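Local coordinates for protein MHC class I antigen (PDB 5H5Z) that presents peptides in the groove of its alpha 1 and alpha 2 domains, in a complex with beta-2-microglobulin, for immune recognition, at the interface of chains A and B. Sequence-based numbering; all coordinates share one arbitrary frame. Chains: chain A, MHC class I antigen; chain B, Beta-2-microglobulin.

The interface of chains A and B. Residues chain A 8-10, 93-94; chain B 57, 61, 63.
The underside of the peptide-binding platform, where strands 3-13 and 90-100 of the MHC class I heavy chain run side by side, receives B:Phe57 from strand 56-57 of beta-2-microglobulin, an immunoglobulin C1-set domain. The ring of B:Phe57 is clasped on both faces. On one, A:Val8 CB lies 3.5 Å above the ring plane, displaced toward the rim, a CH-pi contact with CB 3.6 Å from B:Phe57 CZ. On the opposite face the amide nitrogen A:Gln93 NE2 sits 3.2 Å above the plane, over the ring centre, with amide and ring planes 71° apart. The ring's far edge points at the backbone of A:Tyr9, while A:Thr10 OG1 lies 3.3 Å from B:Phe57 CE2.

A:Gln93 is fixed by a nearly straight hydrogen bond, 173° at the hydrogen, from NE2 to the backbone carbonyl B:Trp61 O at 2.9 Å; the acceptor is used on a lone pair and lies in the glutamine amide plane, which defines the amide's rotation. With CG anti to the carbonyl carbon (chi1 -76°) and an extended chain beyond it, the glutamine reaches between the aromatic groups: its CB packs 3.7 Å from B:Trp61 CE3, and its CD approaches B:Phe63 CZ. B:Phe63 also turns its edge, in plane, to A:Thr10 OG1, while A:Thr10 CG2 is 3.7 Å from its CZ. Aromatic side chains of beta-2-microglobulin, packed against A:Val8, A:Thr10 and A:Gln93 and tied by the glutamine hydrogen bond, join it to the platform floor and probably support the peptide groove from beneath.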
loop_
_atom_site.group_PDB
_atom_site.type_symbol
_atom_site.label_atom_id
_atom_site.label_comp_id
_atom_site.label_asym_id
_atom_site.label_seq_id
_atom_site.Cartn_x
_atom_site.Cartn_y
_atom_site.Cartn_z
ATOM N N VAL A 8 4.120 -6.764 8.602
ATOM C CA VAL A 8 3.966 -7.686 7.474
ATOM C C VAL A 8 5.322 -8.318 7.157
ATOM O O VAL A 8 6.286 -7.613 6.854
ATOM C CB VAL A 8 3.308 -7.024 6.228
ATOM C CG1 VAL A 8 1.860 -6.642 6.520
ATOM C CG2 VAL A 8 4.100 -5.821 5.740
ATOM N N TYR A 9 5.401 -9.641 7.290
ATOM C CA TYR A 9 6.636 -10.377 7.017
ATOM C C TYR A 9 6.500 -11.140 5.702
ATOM O O TYR A 9 5.490 -11.817 5.482
ATOM C CB TYR A 9 6.924 -11.421 8.094
ATOM C CG TYR A 9 7.122 -10.944 9.526
ATOM C CD1 TYR A 9 7.253 -9.587 9.848
ATOM C CD2 TYR A 9 7.198 -11.877 10.559
ATOM C CE1 TYR A 9 7.437 -9.181 11.166
ATOM C CE2 TYR A 9 7.393 -11.482 11.876
ATOM C CZ TYR A 9 7.507 -10.138 12.171
ATOM O OH TYR A 9 7.686 -9.767 13.481
ATOM N N THR A 10 7.522 -11.060 4.853
ATOM C CA THR A 10 7.565 -11.863 3.621
ATOM C C THR A 10 8.789 -12.773 3.578
ATOM O O THR A 10 9.928 -12.303 3.599
ATOM C CB THR A 10 7.555 -10.990 2.350
ATOM O OG1 THR A 10 6.425 -10.109 2.376
ATOM C CG2 THR A 10 7.493 -11.867 1.086
ATOM N N GLN A 93 4.083 -15.945 4.345
ATOM C CA GLN A 93 3.728 -14.605 4.807
ATOM C C GLN A 93 3.073 -14.620 6.177
ATOM O O GLN A 93 2.351 -15.553 6.528
ATOM C CB GLN A 93 2.770 -13.937 3.822
ATOM C CG GLN A 93 3.403 -13.419 2.547
ATOM C CD GLN A 93 2.359 -13.148 1.476
ATOM O OE1 GLN A 93 1.752 -14.072 0.939
ATOM N NE2 GLN A 93 2.135 -11.877 1.175
ATOM N N ASN A 94 3.317 -13.556 6.933
ATOM C CA ASN A 94 2.670 -13.327 8.212
ATOM C C ASN A 94 2.278 -11.855 8.263
ATOM O O ASN A 94 3.084 -10.976 7.943
ATOM C CB ASN A 94 3.643 -13.687 9.345
ATOM C CG ASN A 94 3.059 -13.496 10.745
ATOM O OD1 ASN A 94 1.856 -13.648 10.986
ATOM N ND2 ASN A 94 3.938 -13.213 11.689
ATOM N N PHE B 57 2.380 -5.946 1.537
ATOM C CA PHE B 57 1.182 -6.568 0.991
ATOM C C PHE B 57 -0.030 -6.187 1.820
ATOM O O PHE B 57 0.098 -5.755 2.976
ATOM C CB PHE B 57 1.340 -8.098 0.882
ATOM C CG PHE B 57 1.713 -8.776 2.175
ATOM C CD1 PHE B 57 0.731 -9.185 3.069
ATOM C CD2 PHE B 57 3.048 -9.040 2.480
ATOM C CE1 PHE B 57 1.070 -9.814 4.264
ATOM C CE2 PHE B 57 3.396 -9.677 3.666
ATOM C CZ PHE B 57 2.406 -10.067 4.557
ATOM N N TRP B 61 -3.237 -10.811 0.876
ATOM C CA TRP B 61 -1.850 -11.282 0.701
ATOM C C TRP B 61 -1.110 -10.788 -0.545
ATOM O O TRP B 61 0.095 -11.012 -0.674
ATOM C CB TRP B 61 -1.768 -12.815 0.764
ATOM C CG TRP B 61 -2.405 -13.406 1.974
ATOM C CD1 TRP B 61 -3.581 -14.096 2.036
ATOM C CD2 TRP B 61 -1.902 -13.346 3.307
ATOM N NE1 TRP B 61 -3.835 -14.486 3.332
ATOM C CE2 TRP B 61 -2.822 -14.028 4.135
ATOM C CE3 TRP B 61 -0.756 -12.784 3.883
ATOM C CZ2 TRP B 61 -2.628 -14.175 5.510
ATOM C CZ3 TRP B 61 -0.566 -12.926 5.251
ATOM C CH2 TRP B 61 -1.499 -13.615 6.046
ATOM N N PHE B 63 0.817 -8.415 -3.166
ATOM C CA PHE B 63 1.856 -7.411 -2.950
ATOM C C PHE B 63 1.576 -6.111 -3.702
ATOM O O PHE B 63 0.874 -6.103 -4.712
ATOM C CB PHE B 63 3.213 -7.971 -3.389
ATOM C CG PHE B 63 3.670 -9.149 -2.585
ATOM C CD1 PHE B 63 4.309 -8.957 -1.368
ATOM C CD2 PHE B 63 3.472 -10.454 -3.042
ATOM C CE1 PHE B 63 4.742 -10.042 -0.615
ATOM C CE2 PHE B 63 3.897 -11.543 -2.292
ATOM C CZ PHE B 63 4.535 -11.335 -1.076
#